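Local structure of putative uncharacterized protein (Streptococcus mutans, 3L7N) at residues K85-V90 against P171-F176; G93-G98 against D145-P150; D151-L156 against I167-K172. The protein is thought to be a class I glutamine amidotransferase, probably releasing ammonia from glutamine for transfer to a substrate that is not defined. All coordinates share one frame; numbering follows the deposited sequence.

Contact 1: K85-V90 against P171-F176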
loop_
_atom_site.group_PDB
_atom_site.type_symbol
_atom_site.label_atom_id
_atom_site.label_comp_id
_atom_site.label_asym_id
_atom_site.label_seq_id
_atom_site.Cartn_x
_atom_site.Cartn_y
_atom_site.Cartn_z
ATOM N N LYS A 85 -3.403 15.649 8.142
ATOM C CA LYS A 85 -2.149 15.164 7.447
ATOM C C LYS A 85 -2.496 14.391 6.174
ATOM O O LYS A 85 -3.376 13.622 6.184
ATOM C CB LYS A 85 -1.361 14.233 8.394
ATOM C CG LYS A 85 -0.977 14.861 9.655
ATOM C CD LYS A 85 -0.020 15.957 9.418
ATOM C CE LYS A 85 0.382 16.595 10.736
ATOM N NZ LYS A 85 0.892 17.938 10.482
ATOM N N ILE A 86 -1.703 14.537 5.130
ATOM C CA ILE A 86 -1.770 13.608 3.959
ATOM C C ILE A 86 -1.368 12.237 4.411
ATOM O O ILE A 86 -0.358 12.115 5.049
ATOM C CB ILE A 86 -0.805 14.041 2.902
ATOM C CG1 ILE A 86 -0.963 15.548 2.651
ATOM C CG2 ILE A 86 -0.910 13.159 1.660
ATOM C CD1 ILE A 86 -0.385 16.041 1.390
ATOM N N ILE A 87 -2.188 11.193 4.137
ATOM C CA ILE A 87 -1.807 9.808 4.524
ATOM C C ILE A 87 -1.928 8.940 3.324
ATOM O O ILE A 87 -2.788 9.156 2.554
ATOM C CB ILE A 87 -2.717 9.271 5.574
ATOM C CG1 ILE A 87 -2.818 10.281 6.715
ATOM C CG2 ILE A 87 -2.207 7.908 6.080
ATOM C CD1 ILE A 87 -3.739 9.856 7.820
ATOM N N VAL A 88 -1.003 7.987 3.125
ATOM C CA VAL A 88 -1.186 6.915 2.103
ATOM C C VAL A 88 -0.809 5.559 2.752
ATOM O O VAL A 88 0.203 5.497 3.454
ATOM C CB VAL A 88 -0.294 7.137 0.900
ATOM C CG1 VAL A 88 -0.276 5.833 -0.058
ATOM C CG2 VAL A 88 -0.683 8.410 0.174
ATOM N N GLY A 89 -1.647 4.488 2.560
ATOM C CA GLY A 89 -1.402 3.147 3.185
ATOM C C GLY A 89 -1.381 2.130 2.100
ATOM O O GLY A 89 -2.216 2.168 1.253
ATOM N N VAL A 90 -0.375 1.238 2.094
ATOM C CA VAL A 90 -0.204 0.221 1.010
ATOM C C VAL A 90 -0.301 -1.211 1.602
ATOM O O VAL A 90 0.248 -1.461 2.631
ATOM C CB VAL A 90 1.148 0.387 0.392
ATOM C CG1 VAL A 90 1.395 -0.620 -0.666
ATOM C CG2 VAL A 90 1.301 1.756 -0.138
ATOM N N PRO A 171 -10.180 13.386 2.302
ATOM C CA PRO A 171 -9.857 14.296 1.209
ATOM C C PRO A 171 -8.447 14.109 0.758
ATOM O O PRO A 171 -8.131 14.301 -0.461
ATOM C CB PRO A 171 -10.008 15.667 1.831
ATOM C CG PRO A 171 -10.763 15.446 3.166
ATOM C CD PRO A 171 -11.058 14.010 3.305
ATOM N N LYS A 172 -7.563 13.751 1.693
ATOM C CA LYS A 172 -6.148 13.614 1.360
ATOM C C LYS A 172 -5.567 12.336 1.927
ATOM O O LYS A 172 -4.403 12.263 2.200
ATOM C CB LYS A 172 -5.367 14.864 1.832
ATOM C CG LYS A 172 -5.773 16.111 1.040
ATOM C CD LYS A 172 -4.636 17.032 0.808
ATOM C CE LYS A 172 -4.503 17.322 -0.682
ATOM N NZ LYS A 172 -3.399 18.315 -0.955
ATOM N N GLN A 173 -6.423 11.340 2.126
ATOM C CA GLN A 173 -6.060 10.125 2.839
ATOM C C GLN A 173 -6.500 8.952 1.993
ATOM O O GLN A 173 -7.704 8.663 1.915
ATOM C CB GLN A 173 -6.763 10.050 4.213
ATOM C CG GLN A 173 -6.320 11.064 5.267
ATOM C CD GLN A 173 -6.867 12.461 5.017
ATOM O OE1 GLN A 173 -7.859 12.628 4.339
ATOM N NE2 GLN A 173 -6.154 13.462 5.473
ATOM N N TYR A 174 -5.518 8.298 1.311
ATOM C CA TYR A 174 -5.775 7.277 0.246
ATOM C C TYR A 174 -5.149 5.969 0.659
ATOM O O TYR A 174 -4.248 5.959 1.455
ATOM C CB TYR A 174 -5.159 7.726 -1.038
ATOM C CG TYR A 174 -5.984 8.693 -1.765
ATOM C CD1 TYR A 174 -6.707 8.312 -2.937
ATOM C CD2 TYR A 174 -6.144 10.013 -1.282
ATOM C CE1 TYR A 174 -7.539 9.266 -3.633
ATOM C CE2 TYR A 174 -6.993 10.960 -1.967
ATOM C CZ TYR A 174 -7.666 10.570 -3.123
ATOM O OH TYR A 174 -8.438 11.473 -3.739
ATOM N N ALA A 175 -5.624 4.866 0.110
ATOM C CA ALA A 175 -5.094 3.551 0.440
ATOM C C ALA A 175 -4.971 2.754 -0.835
ATOM O O ALA A 175 -5.822 2.831 -1.661
ATOM C CB ALA A 175 -5.974 2.872 1.366
ATOM N N PHE A 176 -3.847 2.061 -1.023
ATOM C CA PHE A 176 -3.644 1.193 -2.182
ATOM C C PHE A 176 -3.457 -0.185 -1.669
ATOM O O PHE A 176 -2.521 -0.446 -0.894
ATOM C CB PHE A 176 -2.391 1.620 -2.968
ATOM C CG PHE A 176 -2.539 2.942 -3.687
ATOM C CD1 PHE A 176 -2.676 2.984 -5.047
ATOM C CD2 PHE A 176 -2.542 4.129 -2.998
ATOM C CE1 PHE A 176 -2.798 4.271 -5.751
ATOM C CE2 PHE A 176 -2.672 5.388 -3.674
ATOM C CZ PHE A 176 -2.805 5.438 -5.037
#
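Ile-86 to Val-90 and Gln-173 to Phe-176 are neighbouring parallel strands in the central sheet of a class I glutamine amidotransferase fold, their axes 4.6 Å apart at closest. Strand 86-90 leads into a GxCxG sequence that begins at Gly-89, consistent with the nucleophile elbow of this family. The amides of Ile-87 and Gly-89 give hydrogen bonds to the carbonyls of Lys-172 and Tyr-174, while Ile-87 O and Gly-89 O receive the amides of Tyr-174 and Phe-176; the last bond, Phe-176 N to Gly-89 O, is 2.8 Å and runs nearly along the C=O axis. On one face Val-88 CG1 lies 4.1 Å from Phe-176 CD2, and the Phe-176 ring meets Phe-228 of helix 219-233 edge-to-face. On the other, Ile-87 CD1 rests 3.8 Å from Gln-173 CG. Gln-173 bends at chi2 (76°), which turns CD back toward the strand start, and its amide works at both ends: OE1 accepts from Lys-172 N at 2.9 Å, whereas NE2 donates to Lys-85 O at 2.9 Å, coming from above the carbonyl plane with an N-H...O angle of 144°.

Contact 2: G93-G98 against D145-P150; sequences GAQLMG and DMPGLP
Pro-147 packs its ring against the first turn of helix 92-100, and this is the close-fitting part of the contact. Its CB lies 3.5 Å from Ala-94 O and 3.9 Å from Gln-95 CA, and on the Ala-94 side ring atom CG stands 4.4 Å from Ala-94 CB. Ala-94 O is also the acceptor for Gly-98 N within the helix, so the proline covers a carbonyl that the helix already satisfies. Ring atom CD meets the Gln-95 side chain, whose CG sits anti to its own carbonyl carbon (chi1 -63°) and touches the peptide ahead of the proline, 3.8 Å from Met-146 C. From there the chain runs on extended to Asp-145, the two side chains crossing at about a right angle with amide and carboxylate planes 54° apart. One turn on, Gly-98 has no side chain to hold the backbones apart, and its CA comes to 4.0 Å from Gly-148 O. Between these two places the backbones are bridged by a water rather than in direct contact: it donates to Gln-95 O at 2.8 Å and accepts from Gly-148 N at 2.9 Å, linking helix and loop where their polar groups do not bond directly. Pro-150 makes only a light approach to the helix, and Asp-145 keeps part of its surface exposed. Arg-164 bonds to Pro-147 O, and from strand 166-170 Ile-167 touches Pro-147 and Phe-169 touches Pro-150. The loop after strand 145-146 thus packs on the helix that directly follows strand 86-90 and the GxCxG sequence, a strand-turn-helix unit consistent with the nucleophile elbow of class I glutamine amidotransferases.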
loop_
_atom_site.group_PDB
_atom_site.type_symbol
_atom_site.label_atom_id
_atom_site.label_comp_id
_atom_site.label_asym_id
_atom_site.label_seq_id
_atom_site.Cartn_x
_atom_site.Cartn_y
_atom_site.Cartn_z
ATOM N N GLY A 93 -0.550 -1.486 5.186
ATOM C CA GLY A 93 -0.833 -0.091 5.447
ATOM C C GLY A 93 -2.278 0.337 5.078
ATOM O O GLY A 93 -2.879 1.160 5.772
ATOM N N ALA A 94 -2.825 -0.236 3.973
ATOM C CA ALA A 94 -4.174 0.123 3.491
ATOM C C ALA A 94 -5.254 -0.487 4.416
ATOM O O ALA A 94 -6.264 0.108 4.660
ATOM C CB ALA A 94 -4.351 -0.310 2.176
ATOM N N GLN A 95 -4.924 -1.619 5.028
ATOM C CA GLN A 95 -5.803 -2.291 5.940
ATOM C C GLN A 95 -5.829 -1.637 7.298
ATOM O O GLN A 95 -6.878 -1.625 7.960
ATOM C CB GLN A 95 -5.421 -3.767 6.029
ATOM C CG GLN A 95 -5.592 -4.449 4.681
ATOM C CD GLN A 95 -4.782 -5.767 4.485
ATOM O OE1 GLN A 95 -4.451 -6.486 5.441
ATOM N NE2 GLN A 95 -4.518 -6.095 3.214
ATOM N N LEU A 96 -4.684 -1.088 7.752
ATOM C CA LEU A 96 -4.698 -0.345 9.022
ATOM C C LEU A 96 -5.458 0.974 8.842
ATOM O O LEU A 96 -6.136 1.416 9.728
ATOM C CB LEU A 96 -3.286 -0.091 9.567
ATOM C CG LEU A 96 -2.483 -1.329 9.973
ATOM C CD1 LEU A 96 -1.033 -1.049 9.944
ATOM C CD2 LEU A 96 -2.863 -1.806 11.308
ATOM N N MET A 97 -5.374 1.580 7.681
ATOM C CA MET A 97 -6.227 2.715 7.449
ATOM C C MET A 97 -7.739 2.352 7.560
ATOM O O MET A 97 -8.501 3.057 8.231
ATOM C CB MET A 97 -5.920 3.383 6.156
ATOM C CG MET A 97 -4.578 3.939 6.135
ATOM S SD MET A 97 -4.322 4.808 4.660
ATOM C CE MET A 97 -5.382 6.182 4.922
ATOM N N GLY A 98 -8.134 1.203 7.002
ATOM C CA GLY A 98 -9.484 0.778 7.115
ATOM C C GLY A 98 -9.931 0.728 8.576
ATOM O O GLY A 98 -11.001 1.331 8.960
ATOM N N ASP A 145 -5.426 -10.605 1.791
ATOM C CA ASP A 145 -6.497 -9.851 2.449
ATOM C C ASP A 145 -6.753 -8.512 1.732
ATOM O O ASP A 145 -6.138 -8.228 0.704
ATOM C CB ASP A 145 -6.151 -9.606 3.888
ATOM C CG ASP A 145 -6.234 -10.832 4.709
ATOM O OD1 ASP A 145 -6.750 -11.851 4.227
ATOM O OD2 ASP A 145 -5.760 -10.806 5.846
ATOM N N MET A 146 -7.723 -7.747 2.232
ATOM C CA MET A 146 -8.038 -6.431 1.681
ATOM C C MET A 146 -8.687 -5.532 2.778
ATOM O O MET A 146 -9.016 -6.006 3.860
ATOM C CB MET A 146 -8.980 -6.566 0.499
ATOM C CG MET A 146 -10.504 -6.913 0.916
ATOM S SD MET A 146 -11.664 -7.114 -0.495
ATOM C CE MET A 146 -13.146 -7.405 0.401
ATOM N N PRO A 147 -8.849 -4.248 2.499
ATOM C CA PRO A 147 -9.275 -3.414 3.643
ATOM C C PRO A 147 -10.843 -3.354 3.892
ATOM O O PRO A 147 -11.642 -3.420 2.933
ATOM C CB PRO A 147 -8.721 -2.038 3.300
ATOM C CG PRO A 147 -8.351 -2.092 1.832
ATOM C CD PRO A 147 -8.059 -3.488 1.507
ATOM N N GLY A 148 -11.243 -3.248 5.175
ATOM C CA GLY A 148 -12.583 -2.715 5.559
ATOM C C GLY A 148 -12.996 -1.463 4.783
ATOM O O GLY A 148 -12.177 -0.622 4.461
ATOM N N LEU A 149 -14.280 -1.363 4.440
ATOM C CA LEU A 149 -14.797 -0.110 3.804
ATOM C C LEU A 149 -15.853 0.600 4.704
ATOM O O LEU A 149 -16.998 0.189 4.759
ATOM C CB LEU A 149 -15.361 -0.392 2.406
ATOM C CG LEU A 149 -15.717 0.861 1.622
ATOM C CD1 LEU A 149 -14.447 1.484 0.996
ATOM C CD2 LEU A 149 -16.804 0.604 0.529
ATOM N N PRO A 150 -15.432 1.583 5.462
ATOM C CA PRO A 150 -16.402 2.390 6.217
ATOM C C PRO A 150 -17.267 3.184 5.291
ATOM O O PRO A 150 -16.875 3.437 4.130
ATOM C CB PRO A 150 -15.536 3.341 7.005
ATOM C CG PRO A 150 -14.124 3.105 6.542
ATOM C CD PRO A 150 -14.103 2.173 5.428
HETATM O O HOH W 1 -9.521 -2.393 7.391
#

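Contact 3: D151-L156 against I167-K172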
loop_
_atom_site.group_PDB
_atom_site.type_symbol
_atom_site.label_atom_id
_atom_site.label_comp_id
_atom_site.label_asym_id
_atom_site.label_seq_id
_atom_site.Cartn_x
_atom_site.Cartn_y
_atom_site.Cartn_z
ATOM N N ASP A 151 -18.439 3.601 5.777
ATOM C CA ASP A 151 -19.499 4.134 4.900
ATOM C C ASP A 151 -19.063 5.368 4.145
ATOM O O ASP A 151 -19.602 5.639 3.103
ATOM C CB ASP A 151 -20.752 4.481 5.684
ATOM C CG ASP A 151 -21.476 3.266 6.212
ATOM O OD1 ASP A 151 -21.154 2.115 5.782
ATOM O OD2 ASP A 151 -22.362 3.464 7.110
ATOM N N LYS A 152 -18.127 6.121 4.712
ATOM C CA LYS A 152 -17.703 7.385 4.126
ATOM C C LYS A 152 -16.541 7.188 3.164
ATOM O O LYS A 152 -16.055 8.146 2.563
ATOM C CB LYS A 152 -17.313 8.379 5.222
ATOM C CG LYS A 152 -17.594 7.888 6.633
ATOM C CD LYS A 152 -16.437 8.202 7.568
ATOM C CE LYS A 152 -15.618 6.958 7.870
ATOM N NZ LYS A 152 -14.687 7.169 9.013
ATOM N N ALA A 153 -16.096 5.945 3.020
ATOM C CA ALA A 153 -14.982 5.654 2.119
ATOM C C ALA A 153 -15.505 5.280 0.762
ATOM O O ALA A 153 -16.572 4.667 0.660
ATOM C CB ALA A 153 -14.108 4.558 2.680
ATOM N N GLN A 154 -14.766 5.660 -0.292
ATOM C CA GLN A 154 -15.105 5.271 -1.701
ATOM C C GLN A 154 -14.095 4.300 -2.285
ATOM O O GLN A 154 -12.916 4.443 -2.055
ATOM C CB GLN A 154 -15.159 6.490 -2.572
ATOM C CG GLN A 154 -16.311 7.386 -2.238
ATOM C CD GLN A 154 -16.034 8.799 -2.568
ATOM O OE1 GLN A 154 -15.569 9.554 -1.726
ATOM N NE2 GLN A 154 -16.271 9.173 -3.815
ATOM N N VAL A 155 -14.561 3.315 -3.047
ATOM C CA VAL A 155 -13.661 2.493 -3.858
ATOM C C VAL A 155 -13.347 3.192 -5.233
ATOM O O VAL A 155 -14.285 3.517 -6.036
ATOM C CB VAL A 155 -14.240 1.107 -4.105
ATOM C CG1 VAL A 155 -13.306 0.288 -4.970
ATOM C CG2 VAL A 155 -14.556 0.386 -2.757
ATOM N N LEU A 156 -12.064 3.463 -5.491
ATOM C CA LEU A 156 -11.698 4.064 -6.721
ATOM C C LEU A 156 -11.210 3.033 -7.769
ATOM O O LEU A 156 -11.157 3.342 -8.950
ATOM C CB LEU A 156 -10.714 5.211 -6.513
ATOM C CG LEU A 156 -11.074 6.125 -5.339
ATOM C CD1 LEU A 156 -10.049 7.231 -5.151
ATOM C CD2 LEU A 156 -12.421 6.717 -5.476
ATOM N N ILE A 167 -8.738 3.132 -2.388
ATOM C CA ILE A 167 -9.867 3.615 -1.563
ATOM C C ILE A 167 -9.572 5.018 -1.113
ATOM O O ILE A 167 -8.438 5.329 -0.790
ATOM C CB ILE A 167 -10.114 2.727 -0.342
ATOM C CG1 ILE A 167 -10.475 1.332 -0.753
ATOM C CG2 ILE A 167 -11.216 3.359 0.621
ATOM C CD1 ILE A 167 -10.630 0.398 0.455
ATOM N N LYS A 168 -10.564 5.892 -1.161
ATOM C CA LYS A 168 -10.399 7.174 -0.636
ATOM C C LYS A 168 -11.173 7.252 0.611
ATOM O O LYS A 168 -12.439 7.225 0.583
ATOM C CB LYS A 168 -10.869 8.195 -1.574
ATOM C CG LYS A 168 -10.791 9.610 -1.002
ATOM C CD LYS A 168 -11.391 10.623 -1.981
ATOM C CE LYS A 168 -11.246 12.046 -1.530
ATOM N NZ LYS A 168 -10.768 12.914 -2.750
ATOM N N PHE A 169 -10.435 7.316 1.737
ATOM C CA PHE A 169 -10.979 7.451 3.090
ATOM C C PHE A 169 -11.247 8.896 3.454
ATOM O O PHE A 169 -12.048 9.173 4.346
ATOM C CB PHE A 169 -9.986 6.884 4.100
ATOM C CG PHE A 169 -9.894 5.406 4.086
ATOM C CD1 PHE A 169 -10.826 4.632 4.780
ATOM C CD2 PHE A 169 -8.881 4.763 3.378
ATOM C CE1 PHE A 169 -10.766 3.204 4.752
ATOM C CE2 PHE A 169 -8.797 3.342 3.344
ATOM C CZ PHE A 169 -9.745 2.568 4.034
ATOM N N GLY A 170 -10.506 9.809 2.853
ATOM C CA GLY A 170 -10.575 11.193 3.257
ATOM C C GLY A 170 -10.066 12.057 2.145
ATOM O O GLY A 170 -9.642 11.541 1.118
ATOM N N PRO A 171 -10.180 13.386 2.302
ATOM C CA PRO A 171 -9.857 14.296 1.209
ATOM C C PRO A 171 -8.447 14.109 0.758
ATOM O O PRO A 171 -8.131 14.301 -0.461
ATOM C CB PRO A 171 -10.008 15.667 1.831
ATOM C CG PRO A 171 -10.763 15.446 3.166
ATOM C CD PRO A 171 -11.058 14.010 3.305
ATOM N N LYS A 172 -7.563 13.751 1.693
ATOM C CA LYS A 172 -6.148 13.614 1.360
ATOM C C LYS A 172 -5.567 12.336 1.927
ATOM O O LYS A 172 -4.403 12.263 2.200
ATOM C CB LYS A 172 -5.367 14.864 1.832
ATOM C CG LYS A 172 -5.773 16.111 1.040
ATOM C CD LYS A 172 -4.636 17.032 0.808
ATOM C CE LYS A 172 -4.503 17.322 -0.682
ATOM N NZ LYS A 172 -3.399 18.315 -0.955
#
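Ile-167 has CG1 anti to its carbonyl carbon (chi1 -62°), which leaves CG2 anti to the backbone N and directed at Ala-153 CB, 3.7 Å away. The same CG2 lies 3.6 Å above one face of the Phe-169 ring, offset toward the rim, and ring atom CD1 of Phe-169 approaches Ala-153 CB obliquely at 3.9 Å. The Ala-153 methyl thus rests against both side chains, Ile-167 and Phe-169, from one side. Leu-156 carries CD1 anti to CA (chi2 179°), bringing it to 3.8 Å from Lys-168 CB on the opposite face of the sheet from Ile-167. Between these apolar groups the antiparallel hairpin of strands 154-158 and 166-170 is held by the hydrogen-bonded pair Gln-154 and Lys-168: Gln-154 N to Lys-168 O and Lys-168 N to Gln-154 O are both 2.9 Å, the first with an N-H...O angle of 168°. Past this pair Phe-169 and Gly-170 both stand across from Gln-173 in the next strand, a classic beta bulge. Lys-168 touches Leu-156 through CB, and the rest of its chain leads away to NZ, which bonds to Tyr-174 OH, which in turn bonds to Asp-127. A lysine charge there may polarise the tyrosine hydroxyl and be partly balanced by the carboxylate, so the hairpin joins an apolar seam to a polar cluster.

How the contacts relate
The three contacts lie close together, with centres about 9 Å apart for contacts 1 and 3 and about 11 Å for the other two pairs. Contact 1 closes a long loop of chain from strand 86-90 to strand 173-176; contact 2 is nested within it, and contact 3 follows contact 2 before ending on the same stretch as contact 1. Strands 86-90, 173-176, 166-170 and 154-158 are successive neighbours in one mixed sheet, turning antiparallel at 166-170. Helix 92-100 packs on this sheet, with Met-97 SD and Ala-94 CB against contact 1 and Gly-98 against Phe-169 of contact 3. Strand 86-90 and helix 92-100 lead into and out of the probable nucleophile elbow; contact 3 extends the sheet beyond it.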